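Local coordinates for histidine triad protein (Plasmodium falciparum 3D7, PDB 5CS2), which hydrolyses diadenosine triphosphate, probably to AMP and ADP, as a member of the histidine triad (HIT) family, at the interface of chains A and B. Residues are numbered along the deposited sequence; one frame, centred on the assembly and turned at random. Chains: chain A/B, Histidine triad protein.

Contact 1: the interface of chains A and B. Residues chain A 67-68, 70, 75; chain B 4-5, 8, 83.
The 3-10 helix 67-69 of one HIT subunit packs here on helices 4-11 and 72-93 of the other, with A:Asn68 against B:Tyr5 and B:Asn83 against A:Tyr67. This is part of the two-fold interface of the dimer, the usual assembly of HIT proteins. The side-chain amine of B:Lys4 ties the patch together. Its chain is extended and reaches across the boundary. NZ donates to the carbonyl of A:Leu70, with NZ 2.9 Å from O and nearly in line with the C=O bond. It also gives a bond to the side-chain OD1 of B:Asn83 (2.8 Å from NZ) and one to B:Tyr5 OH. A bond from NZ to A:Asn68 O is weak. The lysine thus fixes the B:Asn83 amide while also binding chain A. The other end of that amide, ND2, donates to the A:Tyr67 backbone O at 3.0 Å, from above the carbonyl plane. B:Asn83 CG is packed against the methyl CD1 of A:Ile75, 3.4 Å away. A:Ile75 CD1 also lies 4.0 Å from B:Lys4 CE, beside the polar network. B:Tyr5 crosses A:Asn68 at about a right angle. Its phenol OH is 2.8 Å from A:Asn68 OD1. Which one donates is doubtful, since the amide may be turned over and its nitrogen would then give the bond. Water 1 bridges the same OH, 2.7 Å away, to A:Asn68 O.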
# COMPACT_ATOMS: atom_id res chain seq x y z
N TYR A 67 1.26 -3.64 -10.24
CA TYR A 67 2.13 -3.36 -9.10
C TYR A 67 3.43 -4.16 -9.19
O TYR A 67 4.49 -3.65 -8.85
CB TYR A 67 1.36 -3.70 -7.80
CG TYR A 67 2.02 -3.21 -6.53
CD1 TYR A 67 2.62 -1.96 -6.46
CD2 TYR A 67 1.99 -3.99 -5.37
CE1 TYR A 67 3.22 -1.50 -5.28
CE2 TYR A 67 2.59 -3.55 -4.19
CZ TYR A 67 3.15 -2.28 -4.14
OH TYR A 67 3.74 -1.85 -2.97
N ASN A 68 3.35 -5.40 -9.69
CA ASN A 68 4.54 -6.23 -9.83
C ASN A 68 5.45 -5.86 -11.01
O ASN A 68 6.54 -6.42 -11.12
CB ASN A 68 4.16 -7.68 -9.85
CG ASN A 68 3.95 -8.17 -8.44
OD1 ASN A 68 4.90 -8.45 -7.70
ND2 ASN A 68 2.73 -8.20 -8.04
N LEU A 70 6.60 -2.80 -11.06
CA LEU A 70 7.47 -1.78 -10.47
C LEU A 70 8.81 -2.31 -10.05
O LEU A 70 8.89 -3.43 -9.53
CB LEU A 70 6.81 -1.06 -9.27
CG LEU A 70 5.42 -0.41 -9.41
CD1 LEU A 70 5.26 0.68 -8.36
CD2 LEU A 70 5.19 0.21 -10.76
N ILE A 75 8.86 1.00 -5.91
CA ILE A 75 8.02 0.48 -4.81
C ILE A 75 8.30 1.31 -3.57
O ILE A 75 7.37 1.78 -2.92
CB ILE A 75 8.24 -1.04 -4.53
CG1 ILE A 75 7.84 -1.87 -5.75
CG2 ILE A 75 7.44 -1.49 -3.25
CD1 ILE A 75 8.56 -3.24 -5.81
N LYS B 4 14.95 -9.89 -9.05
CA LYS B 4 14.19 -8.80 -8.40
C LYS B 4 13.67 -9.24 -7.01
O LYS B 4 13.88 -8.54 -6.02
CB LYS B 4 12.96 -8.34 -9.24
CG LYS B 4 12.18 -7.20 -8.56
CD LYS B 4 10.73 -7.02 -9.09
CE LYS B 4 9.85 -6.26 -8.09
NZ LYS B 4 8.43 -6.07 -8.55
N TYR B 5 13.00 -10.38 -6.98
CA TYR B 5 12.40 -10.89 -5.75
C TYR B 5 13.41 -11.42 -4.77
O TYR B 5 13.21 -11.25 -3.57
CB TYR B 5 11.29 -11.87 -6.06
CG TYR B 5 10.20 -11.15 -6.82
CD1 TYR B 5 9.44 -10.15 -6.20
CD2 TYR B 5 10.02 -11.37 -8.18
CE1 TYR B 5 8.51 -9.41 -6.92
CE2 TYR B 5 9.07 -10.65 -8.90
CZ TYR B 5 8.31 -9.68 -8.27
OH TYR B 5 7.37 -8.96 -8.96
N ILE B 8 14.65 -8.42 -3.12
CA ILE B 8 13.72 -7.92 -2.10
C ILE B 8 13.92 -8.75 -0.81
O ILE B 8 14.03 -8.18 0.27
CB ILE B 8 12.27 -8.01 -2.62
CG1 ILE B 8 11.98 -6.85 -3.61
CG2 ILE B 8 11.20 -8.07 -1.46
CD1 ILE B 8 10.53 -6.85 -4.22
N ASN B 83 4.65 -6.39 -2.20
CA ASN B 83 4.94 -6.58 -3.64
C ASN B 83 5.39 -8.04 -3.89
O ASN B 83 4.84 -8.69 -4.79
CB ASN B 83 6.00 -5.58 -4.09
CG ASN B 83 6.08 -5.50 -5.58
OD1 ASN B 83 6.86 -6.22 -6.21
ND2 ASN B 83 5.34 -4.60 -6.17
O HOH W 1 7.47 -9.43 -11.59

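Contact 2: the interface of chains A and B. Residues chain A 79, 82-83, 86, 100; chain B 67-68, 104.
The backbone of B:Tyr67 is helical, phi -56° and psi -36°, where 3-10 helix 67-69 of chain B lies against helix 72-93 of chain A. The B:Tyr67 side chain crosses into chain A, with CG anti to the backbone N (chi1 -169°). This turns its ring between A:Asn83 of the helix and A:Ile100 of strand 97-104. The amide nitrogen A:Asn83 ND2 sits over the centre of one ring face, 3.5 Å from B:Tyr67 CD2. The amide is steeply inclined to the ring, not stacked on it. At the helix, A:Asn83 CA lies 3.9 Å from B:Tyr67 CE2. A:Ile100 approaches at about a right angle and brings its methyl CD1 to 3.7 Å from B:Tyr67 CD2. The same methyl is 4.1 Å from B:Asp104 CB. B:Asp104 also has a supporting role. Its carboxylate OD1 accepts the B:Tyr67 backbone N-H at 2.9 Å, met from above the carboxylate plane, and so steadies the start of that helix. The side chains of B:Asn68 and A:Asn83 run antiparallel alongside each other, their amide planes well inclined. As modelled, B:Asn68 OD1 faces the backbone A:Asn83 O, two acceptors in a clash. The B:Asn68 amide may therefore be reversed, which would let its nitrogen donate to that carbonyl. At the far end of the ring, water 2 lies 2.8 Å from the phenol B:Tyr67 OH and 2.6 Å from A:Asn79 OD1.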
# COMPACT_ATOMS: atom_id res chain seq x y z
N ASN A 79 5.58 4.24 -1.99
CA ASN A 79 5.08 3.88 -0.67
C ASN A 79 5.52 4.85 0.40
O ASN A 79 4.71 5.15 1.29
CB ASN A 79 5.40 2.45 -0.34
CG ASN A 79 4.38 1.57 -1.04
OD1 ASN A 79 3.16 1.67 -0.82
ND2 ASN A 79 4.84 0.80 -2.00
N CYS A 82 3.20 7.71 -0.18
CA CYS A 82 1.91 7.39 0.40
C CYS A 82 1.87 7.72 1.90
O CYS A 82 0.93 8.37 2.35
CB CYS A 82 1.53 5.93 0.16
SG CYS A 82 -0.09 5.51 0.83
N ASN A 83 2.86 7.22 2.64
CA ASN A 83 2.93 7.45 4.09
C ASN A 83 3.02 8.97 4.37
O ASN A 83 2.25 9.48 5.20
CB ASN A 83 4.13 6.71 4.68
CG ASN A 83 4.05 6.63 6.17
OD1 ASN A 83 4.58 7.49 6.88
ND2 ASN A 83 3.47 5.57 6.68
N CYS A 86 -0.38 10.62 3.72
CA CYS A 86 -1.36 10.39 4.78
C CYS A 86 -1.09 11.36 5.93
O CYS A 86 -2.04 11.87 6.51
CB CYS A 86 -1.33 8.95 5.26
SG CYS A 86 -2.03 7.81 4.07
N ILE A 100 -6.61 3.26 2.26
CA ILE A 100 -5.49 3.28 1.34
C ILE A 100 -5.63 2.05 0.46
O ILE A 100 -5.81 0.95 1.00
CB ILE A 100 -4.14 3.31 2.08
CG1 ILE A 100 -4.07 4.47 3.14
CG2 ILE A 100 -2.97 3.35 1.08
CD1 ILE A 100 -2.97 4.21 4.14
N TYR B 67 -0.75 3.70 10.27
CA TYR B 67 0.29 3.63 9.24
C TYR B 67 1.37 4.69 9.46
O TYR B 67 2.55 4.44 9.25
CB TYR B 67 -0.38 3.80 7.86
CG TYR B 67 0.51 3.50 6.68
CD1 TYR B 67 1.37 2.40 6.70
CD2 TYR B 67 0.45 4.26 5.51
CE1 TYR B 67 2.18 2.10 5.60
CE2 TYR B 67 1.25 3.97 4.41
CZ TYR B 67 2.08 2.86 4.44
OH TYR B 67 2.88 2.58 3.36
N ASN B 68 0.96 5.87 9.94
CA ASN B 68 1.92 6.95 10.20
C ASN B 68 2.75 6.77 11.48
O ASN B 68 3.67 7.56 11.71
CB ASN B 68 1.23 8.28 10.16
CG ASN B 68 1.08 8.73 8.73
OD1 ASN B 68 2.02 9.22 8.10
ND2 ASN B 68 -0.06 8.49 8.19
N ASP B 104 -6.73 2.12 7.50
CA ASP B 104 -5.91 2.87 8.44
C ASP B 104 -6.73 3.68 9.44
O ASP B 104 -6.81 4.90 9.35
CB ASP B 104 -4.91 3.75 7.66
CG ASP B 104 -3.91 4.50 8.51
OD1 ASP B 104 -3.57 4.01 9.62
OD2 ASP B 104 -3.37 5.51 8.01
O HOH W 2 1.45 2.55 0.97

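Contact 3: the interface of chains A and B. Residues chain A 66, 104-108; chain B 96-97.
In chain A, a loop at A:His66 and the turn from the end of strand 97-104 into 3-10 helix 106-108 meet the loop residue B:Thr96 and the start of strand 97-104 of chain B. B:Asp97 is central to the contact. Its CG lies anti to the carbonyl carbon (chi1 -57°), which directs the carboxylate at the turn of chain A. OD2 accepts the backbone N-H of A:Glu107, with N 2.8 Å from OD2. The bond is fairly straight, 162° at the hydrogen, and comes from above the carboxylate plane. OD1 is reached through water 3, which is 2.8 Å from B:Asp97 OD1 and 3.0 Å from A:Lys106 N. A:Lys106 is poorly ordered, so this bridge is less certain. The carboxylate thus meets one backbone N-H of the short helix directly and another through water. This may offset its charge, although the A:Glu107 carboxylate is also near. The hydroxyl of B:Thr96 also holds it, with OG1 2.9 Å from B:Asp97 OD1. A:Gly105 packs close, its CA 3.6 Å from B:Asp97 CG. The A:His66 ring crosses the carboxylate obliquely, the planes 25° apart. Its CE1 lies 3.2 Å from B:Thr96 O. Within chain A, A:His66 ND1 donates to A:Asp104 OD1 at 3.1 Å, which restrains the ring. The contact helps join the subunits. It probably also steadies the turn leading to A:Gly109-A:Val112, which are predicted to bind substrate.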
# COMPACT_ATOMS: atom_id res chain seq x y z
N HIS A 66 0.79 -3.11 -13.78
CA HIS A 66 0.64 -3.87 -12.55
C HIS A 66 1.64 -3.48 -11.50
O HIS A 66 2.77 -3.14 -11.82
CB HIS A 66 0.74 -5.38 -12.84
CG HIS A 66 -0.54 -5.96 -13.36
ND1 HIS A 66 -1.64 -6.16 -12.52
CD2 HIS A 66 -0.86 -6.35 -14.61
CE1 HIS A 66 -2.59 -6.64 -13.31
NE2 HIS A 66 -2.16 -6.78 -14.57
N ASP A 104 -5.20 -3.44 -8.20
CA ASP A 104 -4.13 -3.99 -9.02
C ASP A 104 -4.64 -4.94 -10.10
O ASP A 104 -4.46 -6.15 -10.00
CB ASP A 104 -3.06 -4.63 -8.13
CG ASP A 104 -1.83 -5.13 -8.84
OD1 ASP A 104 -1.49 -4.57 -9.91
OD2 ASP A 104 -1.14 -6.01 -8.28
N GLY A 105 -5.23 -4.38 -11.15
CA GLY A 105 -5.73 -5.19 -12.26
C GLY A 105 -7.21 -5.02 -12.51
O GLY A 105 -7.97 -4.63 -11.62
N LYS A 106 -7.64 -5.38 -13.73
CA LYS A 106 -9.03 -5.23 -14.15
C LYS A 106 -10.04 -5.91 -13.22
O LYS A 106 -11.09 -5.33 -12.92
CB LYS A 106 -9.22 -5.70 -15.62
CG LYS A 106 -10.46 -5.13 -16.28
CD LYS A 106 -10.42 -5.26 -17.81
CE LYS A 106 -11.35 -4.29 -18.50
NZ LYS A 106 -10.90 -2.87 -18.37
N GLU A 107 -9.72 -7.13 -12.75
CA GLU A 107 -10.67 -7.84 -11.88
C GLU A 107 -10.69 -7.27 -10.44
O GLU A 107 -11.59 -7.60 -9.67
CB GLU A 107 -10.47 -9.36 -11.97
CG GLU A 107 -10.66 -9.84 -13.41
CD GLU A 107 -11.90 -9.31 -14.14
OE1 GLU A 107 -11.78 -8.91 -15.32
OE2 GLU A 107 -12.99 -9.28 -13.52
N ALA A 108 -9.76 -6.34 -10.14
CA ALA A 108 -9.79 -5.60 -8.88
C ALA A 108 -10.45 -4.21 -9.07
O ALA A 108 -10.50 -3.40 -8.14
CB ALA A 108 -8.39 -5.45 -8.32
N THR B 96 -3.30 -12.41 -11.98
CA THR B 96 -2.42 -11.28 -12.10
C THR B 96 -3.07 -10.11 -11.32
O THR B 96 -2.46 -9.06 -11.23
CB THR B 96 -2.27 -10.90 -13.58
OG1 THR B 96 -3.55 -10.52 -14.09
CG2 THR B 96 -1.68 -12.05 -14.43
N ASP B 97 -4.34 -10.28 -10.87
CA ASP B 97 -5.10 -9.18 -10.25
C ASP B 97 -5.31 -9.32 -8.76
O ASP B 97 -5.62 -10.41 -8.27
CB ASP B 97 -6.45 -8.99 -10.94
CG ASP B 97 -6.37 -8.73 -12.45
OD1 ASP B 97 -5.24 -8.50 -12.97
OD2 ASP B 97 -7.44 -8.73 -13.10
O HOH W 3 -5.46 -6.88 -15.21

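The three contacts belong to one two-fold interface, so each recurs with the chains exchanged. The centres of contacts 1 and 2 are about 18 Å apart, those of contacts 1 and 3 about 15 Å and those of contacts 2 and 3 about 21 Å. Contacts 1 and 2 contain the same Tyr67-Asn68-Asn83 join, with the chains exchanged. Contact 1 adds helix 4-11, while contact 2 adds strand 97-104. Asp104 links contacts 2 and 3, each in a different chain. The centres of all three contacts lie about 10 to 13 Å from A:His116, the predicted nucleophile; dimer formation may help to hold the catalytic site in shape.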